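Local coordinates for virulent strain associated lipoprotein (Borreliella spielmanii A14S, PDB 6FZZ) that is an outer-surface lipoprotein of the pFam54 family and may bind glutathione, as the homologous BBE31 of Borrelia burgdorferi can, at residues Asn16-Asp21 with Leu136-Leu141; Ile124-Lys129 with Ser206-Ile211; Arg23-Lys28 with Asn143-Phe148. One frame throughout, in Å; residues are numbered along the deposited sequence.

Contact 1. Residues Asn16-Asp21 with Leu136-Leu141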
loop_
_atom_site.group_PDB
_atom_site.type_symbol
_atom_site.label_atom_id
_atom_site.label_comp_id
_atom_site.label_asym_id
_atom_site.label_seq_id
_atom_site.Cartn_x
_atom_site.Cartn_y
_atom_site.Cartn_z
ATOM N N ASN A 16 19.464 -0.319 24.043
ATOM C CA ASN A 16 20.447 -0.195 22.963
ATOM C C ASN A 16 19.979 -1.021 21.786
ATOM O O ASN A 16 19.892 -0.511 20.662
ATOM C CB ASN A 16 21.836 -0.591 23.454
ATOM C CG ASN A 16 22.393 0.399 24.465
ATOM O OD1 ASN A 16 22.062 1.569 24.474
ATOM N ND2 ASN A 16 23.332 -0.051 25.256
ATOM N N LYS A 17 19.556 -2.241 22.054
ATOM C CA LYS A 17 19.068 -3.081 21.006
ATOM C C LYS A 17 17.790 -2.536 20.316
ATOM O O LYS A 17 17.639 -2.630 19.100
ATOM C CB LYS A 17 18.828 -4.532 21.494
ATOM C CG LYS A 17 18.458 -5.387 20.299
ATOM C CD LYS A 17 18.660 -6.877 20.431
ATOM C CE LYS A 17 18.580 -7.527 19.058
ATOM N NZ LYS A 17 17.178 -7.589 18.566
ATOM N N LEU A 18 16.851 -2.008 21.103
ATOM C CA LEU A 18 15.645 -1.408 20.546
ATOM C C LEU A 18 15.942 -0.223 19.654
ATOM O O LEU A 18 15.292 -0.018 18.574
ATOM C CB LEU A 18 14.735 -0.982 21.731
ATOM C CG LEU A 18 13.947 -2.117 22.392
ATOM C CD1 LEU A 18 13.264 -1.626 23.673
ATOM C CD2 LEU A 18 12.898 -2.646 21.427
ATOM N N LEU A 19 16.867 0.619 20.107
ATOM C CA LEU A 19 17.246 1.796 19.322
ATOM C C LEU A 19 17.749 1.284 17.975
ATOM O O LEU A 19 17.338 1.792 16.925
ATOM C CB LEU A 19 18.268 2.681 20.024
ATOM C CG LEU A 19 17.741 3.556 21.167
ATOM C CD1 LEU A 19 18.877 4.125 22.027
ATOM C CD2 LEU A 19 16.894 4.699 20.627
ATOM N N ASN A 20 18.619 0.258 18.029
ATOM C CA ASN A 20 19.213 -0.273 16.812
ATOM C C ASN A 20 18.151 -0.891 15.911
ATOM O O ASN A 20 18.151 -0.658 14.714
ATOM C CB ASN A 20 20.343 -1.280 17.153
ATOM C CG ASN A 20 21.593 -0.586 17.651
ATOM O OD1 ASN A 20 21.848 0.526 17.288
ATOM N ND2 ASN A 20 22.355 -1.223 18.457
ATOM N N ASP A 21 17.250 -1.704 16.471
ATOM C CA ASP A 21 16.304 -2.430 15.624
ATOM C C ASP A 21 15.331 -1.413 14.905
ATOM O O ASP A 21 14.873 -1.553 13.793
ATOM C CB ASP A 21 15.425 -3.294 16.497
ATOM C CG ASP A 21 16.103 -4.518 17.007
ATOM O OD1 ASP A 21 17.113 -5.008 16.411
ATOM O OD2 ASP A 21 15.559 -5.006 18.014
ATOM N N LEU A 136 13.429 8.805 24.036
ATOM C CA LEU A 136 12.332 7.987 24.515
ATOM C C LEU A 136 12.801 7.023 25.585
ATOM O O LEU A 136 13.930 6.522 25.565
ATOM C CB LEU A 136 11.595 7.217 23.372
ATOM C CG LEU A 136 11.020 8.060 22.220
ATOM C CD1 LEU A 136 10.590 7.128 21.082
ATOM C CD2 LEU A 136 9.842 8.910 22.703
ATOM N N LYS A 137 11.890 6.699 26.492
ATOM C CA LYS A 137 12.130 5.626 27.436
ATOM C C LYS A 137 11.877 4.276 26.779
ATOM O O LYS A 137 11.252 4.212 25.699
ATOM C CB LYS A 137 11.260 5.846 28.705
ATOM C CG LYS A 137 11.423 4.784 29.792
ATOM C CD LYS A 137 10.246 3.823 29.787
ATOM C CE LYS A 137 10.491 2.595 30.638
ATOM N NZ LYS A 137 9.217 2.307 31.352
ATOM N N ILE A 138 12.383 3.214 27.434
ATOM C CA ILE A 138 12.360 1.830 26.943
ATOM C C ILE A 138 10.961 1.361 26.511
ATOM O O ILE A 138 10.803 0.780 25.441
ATOM C CB ILE A 138 12.952 0.836 27.967
ATOM C CG1 ILE A 138 14.464 1.079 28.151
ATOM C CG2 ILE A 138 12.757 -0.627 27.532
ATOM C CD1 ILE A 138 15.129 0.040 29.057
ATOM N N SER A 139 9.966 1.603 27.352
ATOM C CA SER A 139 8.610 1.139 27.092
ATOM C C SER A 139 8.004 1.861 25.903
ATOM O O SER A 139 7.275 1.227 25.152
ATOM C CB SER A 139 7.732 1.259 28.357
ATOM O OG SER A 139 7.559 2.621 28.726
ATOM N N ASP A 140 8.262 3.157 25.719
ATOM C CA ASP A 140 7.846 3.904 24.504
ATOM C C ASP A 140 8.534 3.326 23.227
ATOM O O ASP A 140 7.934 3.303 22.148
ATOM C CB ASP A 140 8.264 5.361 24.563
ATOM C CG ASP A 140 7.387 6.220 25.453
ATOM O OD1 ASP A 140 6.310 5.787 25.879
ATOM O OD2 ASP A 140 7.802 7.363 25.694
ATOM N N LEU A 141 9.815 2.959 23.343
ATOM C CA LEU A 141 10.575 2.407 22.202
ATOM C C LEU A 141 10.043 1.056 21.873
ATOM O O LEU A 141 9.921 0.729 20.715
ATOM C CB LEU A 141 12.110 2.252 22.517
ATOM C CG LEU A 141 12.927 3.538 22.596
ATOM C CD1 LEU A 141 14.312 3.204 23.166
ATOM C CD2 LEU A 141 13.020 4.294 21.253
#

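Contact 2. Residues Ile124-Lys129 with Ser206-Ile211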
loop_
_atom_site.group_PDB
_atom_site.type_symbol
_atom_site.label_atom_id
_atom_site.label_comp_id
_atom_site.label_asym_id
_atom_site.label_seq_id
_atom_site.Cartn_x
_atom_site.Cartn_y
_atom_site.Cartn_z
ATOM N N ILE A 124 7.702 9.024 6.649
ATOM C CA ILE A 124 8.213 10.403 6.584
ATOM C C ILE A 124 8.155 11.125 7.910
ATOM O O ILE A 124 8.951 12.020 8.163
ATOM C CB ILE A 124 7.591 11.232 5.456
ATOM C CG1 ILE A 124 6.112 11.471 5.664
ATOM C CG2 ILE A 124 7.757 10.501 4.124
ATOM C CD1 ILE A 124 5.465 12.016 4.412
ATOM N N HIS A 125 7.231 10.715 8.773
ATOM C CA HIS A 125 7.215 11.231 10.097
ATOM C C HIS A 125 8.405 10.808 10.960
ATOM O O HIS A 125 8.959 11.600 11.770
ATOM C CB HIS A 125 5.978 10.730 10.782
ATOM C CG HIS A 125 5.846 11.226 12.150
ATOM N ND1 HIS A 125 5.536 12.542 12.433
ATOM C CD2 HIS A 125 5.954 10.599 13.337
ATOM C CE1 HIS A 125 5.526 12.715 13.738
ATOM N NE2 HIS A 125 5.717 11.543 14.309
ATOM N N LEU A 126 8.754 9.539 10.867
ATOM C CA LEU A 126 9.784 8.990 11.753
ATOM C C LEU A 126 11.221 9.251 11.285
ATOM O O LEU A 126 12.146 9.430 12.126
ATOM C CB LEU A 126 9.544 7.466 11.926
ATOM C CG LEU A 126 8.325 7.009 12.725
ATOM C CD1 LEU A 126 8.202 5.486 12.716
ATOM C CD2 LEU A 126 8.427 7.439 14.171
ATOM N N TYR A 127 11.420 9.203 9.974
ATOM C CA TYR A 127 12.724 9.268 9.356
ATOM C C TYR A 127 13.562 10.487 9.841
ATOM O O TYR A 127 14.712 10.274 10.352
ATOM C CB TYR A 127 12.695 9.025 7.850
ATOM C CG TYR A 127 14.110 8.988 7.268
ATOM C CD1 TYR A 127 14.889 7.822 7.321
ATOM C CD2 TYR A 127 14.695 10.135 6.722
ATOM C CE1 TYR A 127 16.201 7.789 6.831
ATOM C CE2 TYR A 127 16.016 10.116 6.222
ATOM C CZ TYR A 127 16.762 8.934 6.269
ATOM O OH TYR A 127 18.081 8.924 5.856
ATOM N N PRO A 128 12.967 11.690 9.838
ATOM C CA PRO A 128 13.720 12.906 10.243
ATOM C C PRO A 128 14.015 12.914 11.671
ATOM O O PRO A 128 14.877 13.668 12.111
ATOM C CB PRO A 128 12.783 14.067 9.873
ATOM C CG PRO A 128 11.831 13.485 8.871
ATOM C CD PRO A 128 11.674 12.033 9.194
ATOM N N LYS A 129 13.281 12.111 12.441
ATOM C CA LYS A 129 13.459 12.053 13.857
ATOM C C LYS A 129 14.287 10.874 14.410
ATOM O O LYS A 129 14.384 10.687 15.632
ATOM C CB LYS A 129 12.082 11.978 14.551
ATOM C CG LYS A 129 11.107 13.077 14.105
ATOM C CD LYS A 129 9.747 12.771 14.685
ATOM C CE LYS A 129 8.739 13.900 14.425
ATOM N NZ LYS A 129 8.483 14.057 12.969
ATOM N N SER A 206 -2.063 6.425 13.903
ATOM C CA SER A 206 -2.442 7.426 14.931
ATOM C C SER A 206 -1.709 7.075 16.268
ATOM O O SER A 206 -1.183 7.934 16.961
ATOM C CB SER A 206 -3.980 7.445 15.151
ATOM O OG SER A 206 -4.552 7.775 13.884
ATOM N N ASP A 207 -1.578 5.822 16.588
ATOM C CA ASP A 207 -0.872 5.522 17.818
ATOM C C ASP A 207 0.622 5.930 17.728
ATOM O O ASP A 207 1.176 6.445 18.692
ATOM C CB ASP A 207 -0.949 4.076 18.161
ATOM C CG ASP A 207 -2.332 3.641 18.667
ATOM O OD1 ASP A 207 -3.184 4.466 19.061
ATOM O OD2 ASP A 207 -2.533 2.427 18.684
ATOM N N ILE A 208 1.262 5.688 16.579
ATOM C CA ILE A 208 2.660 6.120 16.382
ATOM C C ILE A 208 2.800 7.610 16.413
ATOM O O ILE A 208 3.703 8.135 17.135
ATOM C CB ILE A 208 3.277 5.542 15.114
ATOM C CG1 ILE A 208 3.428 4.032 15.333
ATOM C CG2 ILE A 208 4.601 6.258 14.829
ATOM C CD1 ILE A 208 3.803 3.255 14.079
ATOM N N LEU A 209 1.866 8.325 15.737
ATOM C CA LEU A 209 1.876 9.791 15.811
ATOM C C LEU A 209 1.625 10.351 17.250
ATOM O O LEU A 209 2.013 11.424 17.541
ATOM C CB LEU A 209 0.845 10.423 14.865
ATOM C CG LEU A 209 1.063 10.123 13.404
ATOM C CD1 LEU A 209 -0.043 10.755 12.581
ATOM C CD2 LEU A 209 2.442 10.591 12.983
ATOM N N SER A 210 0.993 9.591 18.122
ATOM C CA SER A 210 0.762 10.016 19.495
ATOM C C SER A 210 1.999 10.001 20.397
ATOM O O SER A 210 1.915 10.440 21.520
ATOM C CB SER A 210 -0.199 9.019 20.194
ATOM O OG SER A 210 -1.441 9.151 19.641
ATOM N N ILE A 211 3.079 9.357 19.980
ATOM C CA ILE A 211 4.244 9.267 20.836
ATOM C C ILE A 211 5.008 10.574 20.615
ATOM O O ILE A 211 5.465 10.793 19.521
ATOM C CB ILE A 211 5.061 8.024 20.491
ATOM C CG1 ILE A 211 4.245 6.776 20.833
ATOM C CG2 ILE A 211 6.389 8.066 21.225
ATOM C CD1 ILE A 211 4.790 5.455 20.266
HETATM O O HOH W 1 5.814 9.808 16.844
#

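Contact 3. Residues Arg23-Lys28 with Asn143-Phe148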
loop_
_atom_site.group_PDB
_atom_site.type_symbol
_atom_site.label_atom_id
_atom_site.label_comp_id
_atom_site.label_asym_id
_atom_site.label_seq_id
_atom_site.Cartn_x
_atom_site.Cartn_y
_atom_site.Cartn_z
ATOM N N ARG A 23 16.000 1.889 14.292
ATOM C CA ARG A 23 16.680 2.561 13.194
ATOM C C ARG A 23 16.779 1.696 12.007
ATOM O O ARG A 23 16.610 2.167 10.899
ATOM C CB ARG A 23 18.110 3.083 13.541
ATOM C CG ARG A 23 18.091 4.316 14.366
ATOM C CD ARG A 23 19.490 4.701 14.887
ATOM N NE ARG A 23 19.120 5.846 15.616
ATOM C CZ ARG A 23 19.289 6.082 16.898
ATOM N NH1 ARG A 23 20.089 5.355 17.682
ATOM N NH2 ARG A 23 18.721 7.182 17.347
ATOM N N ASN A 24 17.085 0.433 12.195
ATOM C CA ASN A 24 17.118 -0.476 11.059
ATOM C C ASN A 24 15.778 -0.536 10.324
ATOM O O ASN A 24 15.721 -0.510 9.090
ATOM C CB ASN A 24 17.535 -1.891 11.513
ATOM C CG ASN A 24 19.036 -2.030 11.534
ATOM O OD1 ASN A 24 19.680 -1.957 10.482
ATOM N ND2 ASN A 24 19.608 -2.118 12.707
ATOM N N LEU A 25 14.705 -0.693 11.068
ATOM C CA LEU A 25 13.354 -0.739 10.436
ATOM C C LEU A 25 13.009 0.542 9.634
ATOM O O LEU A 25 12.505 0.494 8.506
ATOM C CB LEU A 25 12.308 -0.933 11.531
ATOM C CG LEU A 25 12.170 -2.346 12.077
ATOM C CD1 LEU A 25 11.462 -2.360 13.450
ATOM C CD2 LEU A 25 11.386 -3.168 11.036
ATOM N N ILE A 26 13.260 1.679 10.276
ATOM C CA ILE A 26 12.938 2.991 9.751
ATOM C C ILE A 26 13.827 3.275 8.550
ATOM O O ILE A 26 13.342 3.687 7.470
ATOM C CB ILE A 26 13.064 4.081 10.825
ATOM C CG1 ILE A 26 11.989 3.842 11.890
ATOM C CG2 ILE A 26 13.036 5.449 10.207
ATOM C CD1 ILE A 26 12.233 4.644 13.151
ATOM N N GLU A 27 15.126 2.972 8.684
ATOM C CA GLU A 27 16.013 3.230 7.562
ATOM C C GLU A 27 15.695 2.326 6.413
ATOM O O GLU A 27 15.725 2.749 5.263
ATOM C CB GLU A 27 17.523 3.267 7.993
ATOM C CG GLU A 27 17.746 4.370 9.057
ATOM C CD GLU A 27 19.229 4.721 9.328
ATOM O OE1 GLU A 27 19.998 4.705 8.336
ATOM O OE2 GLU A 27 19.623 5.029 10.510
ATOM N N LYS A 28 15.326 1.081 6.669
ATOM C CA LYS A 28 15.031 0.177 5.595
ATOM C C LYS A 28 13.680 0.511 4.872
ATOM O O LYS A 28 13.529 0.368 3.628
ATOM C CB LYS A 28 15.004 -1.243 6.163
ATOM C CG LYS A 28 14.219 -2.293 5.365
ATOM C CD LYS A 28 14.867 -2.656 4.035
ATOM C CE LYS A 28 14.221 -3.918 3.492
ATOM N NZ LYS A 28 14.532 -4.142 2.055
ATOM N N ASN A 143 7.024 -0.006 22.460
ATOM C CA ASN A 143 5.696 0.208 21.911
ATOM C C ASN A 143 5.811 0.656 20.448
ATOM O O ASN A 143 5.171 0.067 19.577
ATOM C CB ASN A 143 4.956 1.225 22.782
ATOM C CG ASN A 143 3.501 1.310 22.452
ATOM O OD1 ASN A 143 2.806 0.304 22.359
ATOM N ND2 ASN A 143 3.031 2.512 22.259
ATOM N N LEU A 144 6.698 1.607 20.198
ATOM C CA LEU A 144 6.923 2.143 18.889
ATOM C C LEU A 144 7.361 1.059 17.918
ATOM O O LEU A 144 6.873 0.999 16.759
ATOM C CB LEU A 144 7.920 3.315 18.926
ATOM C CG LEU A 144 8.403 3.920 17.623
ATOM C CD1 LEU A 144 7.240 4.423 16.780
ATOM C CD2 LEU A 144 9.412 5.061 17.869
ATOM N N LYS A 145 8.281 0.213 18.375
ATOM C CA LYS A 145 8.738 -0.869 17.539
ATOM C C LYS A 145 7.602 -1.840 17.213
ATOM O O LYS A 145 7.446 -2.226 16.089
ATOM C CB LYS A 145 9.915 -1.611 18.165
ATOM C CG LYS A 145 10.378 -2.838 17.327
ATOM C CD LYS A 145 11.223 -3.768 18.192
ATOM C CE LYS A 145 12.036 -4.790 17.398
ATOM N NZ LYS A 145 11.200 -5.986 17.199
ATOM N N ASN A 146 6.852 -2.271 18.202
ATOM C CA ASN A 146 5.763 -3.176 17.973
ATOM C C ASN A 146 4.682 -2.534 17.057
ATOM O O ASN A 146 4.147 -3.230 16.217
ATOM C CB ASN A 146 5.116 -3.567 19.294
ATOM C CG ASN A 146 6.036 -4.423 20.182
ATOM O OD1 ASN A 146 6.951 -5.117 19.714
ATOM N ND2 ASN A 146 5.781 -4.374 21.473
ATOM N N LEU A 147 4.355 -1.256 17.252
ATOM C CA LEU A 147 3.345 -0.564 16.398
ATOM C C LEU A 147 3.816 -0.500 14.928
ATOM O O LEU A 147 3.097 -0.828 13.994
ATOM C CB LEU A 147 3.036 0.808 16.935
ATOM C CG LEU A 147 2.268 0.869 18.270
ATOM C CD1 LEU A 147 2.272 2.279 18.782
ATOM C CD2 LEU A 147 0.834 0.439 18.122
ATOM N N PHE A 148 5.082 -0.177 14.741
ATOM C CA PHE A 148 5.628 -0.012 13.392
ATOM C C PHE A 148 5.695 -1.318 12.649
ATOM O O PHE A 148 5.350 -1.425 11.448
ATOM C CB PHE A 148 7.015 0.636 13.464
ATOM C CG PHE A 148 7.482 1.137 12.149
ATOM C CD1 PHE A 148 6.670 1.989 11.380
ATOM C CD2 PHE A 148 8.708 0.782 11.647
ATOM C CE1 PHE A 148 7.082 2.472 10.164
ATOM C CE2 PHE A 148 9.146 1.300 10.453
ATOM C CZ PHE A 148 8.331 2.112 9.692
#

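Contact 1. Residues Asn16-Asp21 with Leu136-Leu141
Leu18 and Leu19 meet Ile138 and Leu141 without any ring between them; the flat group that takes part is the backbone carbonyl of Ile138, whose O lies 3.9 Å from Leu18 CD1. A second flat group, the carboxylate of Asp21, is held within its own helix: Lys17 NZ forms a salt bridge with Asp21 OD2 at 3.1 Å, on the syn lone pair of that oxygen, while the approach of the same NZ to OD1 is weak. This pair spans one helical turn and sits beside the leucine contact.

Between side chains the contact is aliphatic, and no hydrogen bond crosses it. One branch of Leu18 does its work: CD1 meets Ile138 CG2 at 4.0 Å, with the two side chains at about a right angle, and also lies 4.2 Å from Leu141 CB. Leu18 CG stands anti to the carbonyl carbon (chi1 -78°), and chi2 of 171° then carries CD1 outward toward the partner helix. Leu19 works from the flank. Its CB does not aim straight at 136-141, yet its CD2 comes to 3.9 Å from Leu141 CD1 and equally near Leu141 CD2, so that one methyl rests against the fork of the other leucine. The backbones are close here, with Leu18 CA and Leu141 CA 6.6 Å apart.

Lys137 occupies the N-cap position, and its O accepts from Leu141 N at 3.0 Å, which fixes the first turn carrying Ile138 and Leu141. Lys15 bonds to Leu136 O through NZ and packs on Ile138 and Leu141, whereas Leu133 of the preceding loop touches both Leu19 and Leu141. The contact thus joins the early part of helix 15-41 to the beginning of helix 138-170, near one end of the bundle.

Contact 2. Residues Ile124-Lys129 with Ser206-Ile211
A water molecule bridges His125 to Ile208 and Ile211, lying 3.1 Å from His125 NE2. It donates to Ile208 O at 2.7 Å and to Ile211 O at 2.9 Å. The water sits in the plane of the imidazole, at its edge, and ties the ring to the carbonyls of Ile208 and Ile211.

Each face of the same ring has a different neighbour. Leu209 CD2 stands over the centre of one face, 3.5 Å from the centroid and only 8° off the normal, a clear CH-pi contact. On the opposite face Lys129 NZ lies nearer the rim; this ammonium donates to His125 O at 2.8 Å, in the carbonyl plane and on a lone pair. His125 CG is anti to its own backbone nitrogen (chi1 -179°), which extends the ring across to Leu209. Deeper in, Leu126 CD2 meets Ile208 CG2 at 4.1 Å, the two side chains crossing at about a right angle.

On the other segment, Ser210 N and Ser210 OG reach Ser206 O from opposite faces of its plane. Leu209 also touches Tyr121 and lies near a bound tetraethylene glycol, probably from crystallisation.

A leucine-isoleucine touch and a water-bridged histidine join the C-terminal end of helix 105-126 to the end of helix 180-209 and the residues just after it, an arrangement belonging to the all-helical bundle of this pFam54 protein.

Contact 3. Residues Arg23-Lys28 with Asn143-Phe148
Leu25 and Phe148 form the centre of this contact. Leu25 CB lies 4.0 Å from Phe148 CD2, and the same ring brings its edge to the backbone: Leu25 O sits in the ring plane, 4.0 Å from Phe148 CE2. Such an approach sets the slightly positive rim of the ring against a carbonyl oxygen, which is probably mildly favourable. Ile26 adds a third touch, its CG1 coming to 4.1 Å from Phe148 CE2. On the other flank, Leu25 CD1 meets the aliphatic part of Lys145 at CG, 4.1 Å away, with the two side chains at about a right angle.

Rotation about the first side-chain bond explains how Phe148 gets there: with chi1 at -166°, CG lies opposite the backbone nitrogen and the ring extends toward helix 15-41. Lys145 also begins extended, then bends at its last torsion (chi4 -88°), and its NZ makes a salt bridge with Glu149 OE2. The lysine therefore offers methylenes to Leu25 while its charge is held by its own helix.

Behind these side chains the backbone is regular helix on both sides; Phe148 N bonds to Leu144 O at 2.9 Å. The short segment axes approach to 11.0 Å, and their N-to-C directions differ by 38°, so these two segments run in the same general direction but are inclined to each other. Leu25 CA and Phe148 CA, the nearest pair of the two segments, are 8.3 Å apart, a gap that the ring and the leucine bridge together.

Further out, Phe148 packs on Thr122, Ile123 and Leu126 of helix 105-126, and Leu126 also touches Ile26. Leu147 meanwhile contacts Leu204, Asp207 and Ile208 of helix 180-209, so segment 143-148 lies between helix 15-41 and the two other long helices of the bundle.

All three contacts lie on the same side of the chain's centre. Contacts 1 and 3 are successive parts of one interface between helices 15-41 and 138-170, their centres about 10 Å apart; contact 2 joins helices 105-126 and 180-209, its centre about 10 Å from contact 3 and about 14 Å from contact 1. Along the chain the segments run 16-21, 23-28, 124-129, 136-141, 143-148 and 206-211, so every pair of contacts interlaces. Ile208 packs against Leu144, and Ile211 against Leu136, joining the interfaces. Four long helices are thus clasped together near one end of the bundle in this carboxy-terminal part of the lipoprotein.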